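Local coordinates for protein 3-oxo-tetronate kinase (Haemophilus influenzae, PDB 1YZY) that catalyses the ATP-dependent phosphorylation of 3-oxo-tetronate to 3-oxo-tetronate 4-phosphate, at residues A[272-277]-A[305-310]. Sequence-based numbering, arbitrary orientation.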
ATOM      1  N   HIS A 272     -10.051  17.528 -23.340  1.00 26.11           N
ATOM      2  CA  HIS A 272      -9.359  18.039 -22.173  1.00 25.18           C
ATOM      3  C   HIS A 272      -9.801  19.447 -21.821  1.00 30.62           C
ATOM      4  O   HIS A 272      -9.915  20.321 -22.682  1.00 29.65           O
ATOM      5  CB  HIS A 272      -7.854  18.004 -22.411  1.00 23.71           C
ATOM      6  CG  HIS A 272      -7.445  18.575 -23.733  1.00 23.62           C
ATOM      7  ND1 HIS A 272      -7.607  17.890 -24.917  1.00 27.09           N
ATOM      8  CD2 HIS A 272      -6.897  19.768 -24.060  1.00 23.43           C
ATOM      9  CE1 HIS A 272      -7.176  18.636 -25.918  1.00 24.52           C
ATOM     10  NE2 HIS A 272      -6.739  19.782 -25.426  1.00 29.61           N
ATOM     11  N   PHE A 273     -10.004  19.664 -20.531  1.00 30.12           N
ATOM     12  CA  PHE A 273     -10.432  20.950 -20.027  1.00 28.29           C
ATOM     13  C   PHE A 273      -9.488  21.316 -18.896  1.00 26.69           C
ATOM     14  O   PHE A 273      -9.513  20.688 -17.843  1.00 32.37           O
ATOM     15  CB  PHE A 273     -11.870  20.835 -19.509  1.00 26.64           C
ATOM     16  CG  PHE A 273     -12.496  22.150 -19.135  1.00 24.36           C
ATOM     17  CD1 PHE A 273     -11.935  22.958 -18.147  1.00 21.94           C
ATOM     18  CD2 PHE A 273     -13.658  22.576 -19.761  1.00 22.11           C
ATOM     19  CE1 PHE A 273     -12.518  24.166 -17.789  1.00 26.64           C
ATOM     20  CE2 PHE A 273     -14.254  23.786 -19.408  1.00 21.58           C
ATOM     21  CZ  PHE A 273     -13.682  24.581 -18.420  1.00 17.86           C
ATOM     22  N   GLN A 274      -8.650  22.320 -19.118  1.00 25.89           N
ATOM     23  CA  GLN A 274      -7.719  22.750 -18.085  1.00 29.91           C
ATOM     24  C   GLN A 274      -8.426  23.512 -16.963  1.00 31.34           C
ATOM     25  O   GLN A 274      -9.079  24.529 -17.205  1.00 29.97           O
ATOM     26  CB  GLN A 274      -6.616  23.622 -18.672  1.00 26.76           C
ATOM     27  CG  GLN A 274      -5.657  24.124 -17.613  1.00 34.05           C
ATOM     28  CD  GLN A 274      -4.564  24.990 -18.177  1.00 35.20           C
ATOM     29  OE1 GLN A 274      -4.542  25.286 -19.371  1.00 41.73           O
ATOM     30  NE2 GLN A 274      -3.652  25.422 -17.315  1.00 41.43           N
ATOM     31  N   LEU A 275      -8.285  23.015 -15.740  1.00 25.22           N
ATOM     32  CA  LEU A 275      -8.894  23.642 -14.578  1.00 30.42           C
ATOM     33  C   LEU A 275      -8.116  24.925 -14.267  1.00 33.85           C
ATOM     34  O   LEU A 275      -6.919  24.877 -13.970  1.00 36.55           O
ATOM     35  CB  LEU A 275      -8.858  22.668 -13.390  1.00 33.87           C
ATOM     36  CG  LEU A 275      -9.730  22.890 -12.147  1.00 38.15           C
ATOM     37  CD1 LEU A 275      -9.764  21.605 -11.347  1.00 43.26           C
ATOM     38  CD2 LEU A 275      -9.221  24.040 -11.277  1.00 39.53           C
ATOM     39  N   ASP A 276      -8.788  26.067 -14.391  1.00 34.49           N
ATOM     40  CA  ASP A 276      -8.186  27.371 -14.127  1.00 38.22           C
ATOM     41  C   ASP A 276      -8.393  27.725 -12.655  1.00 41.74           C
ATOM     42  O   ASP A 276      -9.528  27.747 -12.177  1.00 38.53           O
ATOM     43  CB  ASP A 276      -8.831  28.428 -15.034  1.00 44.55           C
ATOM     44  CG  ASP A 276      -8.283  29.827 -14.798  1.00 45.04           C
ATOM     45  OD1 ASP A 276      -7.050  30.013 -14.883  1.00 50.09           O
ATOM     46  OD2 ASP A 276      -9.092  30.740 -14.537  1.00 35.96           O
ATOM     47  N   VAL A 277      -7.302  28.022 -11.948  1.00 44.24           N
ATOM     48  CA  VAL A 277      -7.365  28.345 -10.519  1.00 43.37           C
ATOM     49  C   VAL A 277      -8.119  29.631 -10.165  1.00 42.71           C
ATOM     50  O   VAL A 277      -8.734  29.716  -9.101  1.00 42.61           O
ATOM     51  CB  VAL A 277      -5.954  28.370  -9.884  1.00 43.53           C
ATOM     52  CG1 VAL A 277      -6.036  28.690  -8.395  1.00 49.55           C
ATOM     53  CG2 VAL A 277      -5.270  27.023 -10.087  1.00 45.60           C
ATOM     54  N   MET A 305     -10.756  14.557 -19.832  1.00 14.26           N
ATOM     55  CA  MET A 305      -9.886  14.915 -18.728  1.00 19.31           C
ATOM     56  C   MET A 305      -9.923  16.398 -18.344  1.00 19.29           C
ATOM     57  O   MET A 305      -9.725  17.325 -19.137  1.00 16.97           O
ATOM     58  CB  MET A 305      -8.428  14.594 -19.100  1.00 15.27           C
ATOM     59  CG  MET A 305      -7.383  15.296 -18.230  1.00 19.49           C
ATOM     60  SD  MET A 305      -5.690  14.814 -18.580  1.00 23.36           S
ATOM     61  CE  MET A 305      -5.352  15.666 -20.127  1.00 24.26           C
ATOM     62  N   VAL A 306     -10.192  16.582 -17.053  1.00 19.45           N
ATOM     63  CA  VAL A 306     -10.221  17.841 -16.322  1.00 20.27           C
ATOM     64  C   VAL A 306      -8.916  17.862 -15.530  1.00 20.79           C
ATOM     65  O   VAL A 306      -8.706  17.011 -14.663  1.00 24.79           O
ATOM     66  CB  VAL A 306     -11.394  18.003 -15.347  1.00  9.65           C
ATOM     67  CG1 VAL A 306     -11.411  19.417 -14.817  1.00 12.09           C
ATOM     68  CG2 VAL A 306     -12.703  17.686 -16.027  1.00 10.38           C
ATOM     69  N   TYR A 307      -8.054  18.834 -15.799  1.00 26.75           N
ATOM     70  CA  TYR A 307      -6.765  18.877 -15.125  1.00 24.87           C
ATOM     71  C   TYR A 307      -6.278  20.214 -14.595  1.00 26.20           C
ATOM     72  O   TYR A 307      -6.518  21.261 -15.192  1.00 31.65           O
ATOM     73  CB  TYR A 307      -5.687  18.301 -16.052  1.00 24.27           C
ATOM     74  CG  TYR A 307      -5.451  19.106 -17.316  1.00 26.70           C
ATOM     75  CD1 TYR A 307      -4.338  19.939 -17.436  1.00 25.79           C
ATOM     76  CD2 TYR A 307      -6.352  19.046 -18.386  1.00 28.96           C
ATOM     77  CE1 TYR A 307      -4.132  20.693 -18.582  1.00 32.22           C
ATOM     78  CE2 TYR A 307      -6.153  19.790 -19.533  1.00 28.49           C
ATOM     79  CZ  TYR A 307      -5.044  20.614 -19.625  1.00 36.55           C
ATOM     80  OH  TYR A 307      -4.862  21.381 -20.752  1.00 42.09           O
ATOM     81  N   ALA A 308      -5.561  20.155 -13.481  1.00 24.64           N
ATOM     82  CA  ALA A 308      -4.968  21.332 -12.860  1.00 26.22           C
ATOM     83  C   ALA A 308      -3.469  21.308 -13.183  1.00 27.28           C
ATOM     84  O   ALA A 308      -2.776  22.318 -13.070  1.00 26.72           O
ATOM     85  CB  ALA A 308      -5.190  21.301 -11.350  1.00 27.78           C
ATOM     86  N   THR A 309      -3.000  20.147 -13.623  1.00 28.58           N
ATOM     87  CA  THR A 309      -1.603  19.917 -13.974  1.00 33.11           C
ATOM     88  C   THR A 309      -0.939  20.963 -14.873  1.00 37.10           C
ATOM     89  O   THR A 309      -1.287  21.105 -16.050  1.00 36.56           O
ATOM     90  CB  THR A 309      -1.461  18.559 -14.651  1.00 33.16           C
ATOM     91  OG1 THR A 309      -1.960  17.546 -13.773  1.00 28.03           O
ATOM     92  CG2 THR A 309      -0.007  18.274 -15.008  1.00 34.51           C
ATOM     93  N   VAL A 310       0.028  21.682 -14.307  1.00 41.05           N
ATOM     94  CA  VAL A 310       0.807  22.692 -15.026  1.00 42.22           C
ATOM     95  C   VAL A 310       2.271  22.518 -14.626  1.00 46.15           C
ATOM     96  O   VAL A 310       2.565  22.015 -13.535  1.00 42.06           O
ATOM     97  CB  VAL A 310       0.372  24.150 -14.697  1.00 39.11           C
ATOM     98  CG1 VAL A 310      -0.944  24.471 -15.358  1.00 31.11           C
ATOM     99  CG2 VAL A 310       0.293  24.366 -13.195  1.00 43.51           C
TER
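Parallel pairing at the margin of a sheet joins Phe-273 to Met-305 and Tyr-307, strand 272-274 being the outermost strand and 305-307 its inner neighbour. Phe-273 bonds to residues on both sides of its bridge partner Val-306: its N donates to Met-305 O at 2.7 Å, almost straight at the hydrogen (164°), while its O accepts from Tyr-307 N at 3.1 Å. The pairing continues one residue beyond strand 272-274, where Leu-275 N donates a hydrogen bond to Tyr-307 O; the modelled 2.5 Å is unusually short and its exact length doubtful.

On one face of the sheet the Tyr-307 ring lies across the edge strand. Its chi1 of 65° sets CG between the backbone N and the carbonyl carbon; one face of the ring lies against Gln-274, whose CA makes a CH-pi contact 3.8 Å from the centroid. CB of Gln-274 follows over that face, 3.5 Å from Tyr-307 CZ. Beyond CG the chain is extended, and the amide plane is turned only 13° from that of the ring; NE2 ends 3.5 Å from Val-310 CG1.

These strands belong to the nucleotide-binding C-terminal domain, and Ala-308 lies about 6 Å, side chain to side chain, from Thr-357, a probable ATP-binding residue. On the other face, Val-306 CG1 sits 3.8 Å from Phe-273 O, and helix 286-295 packs against both side chains. Phe-273 turns its ring away from Val-306, into an edge-to-face stack with Trp-293 of that helix.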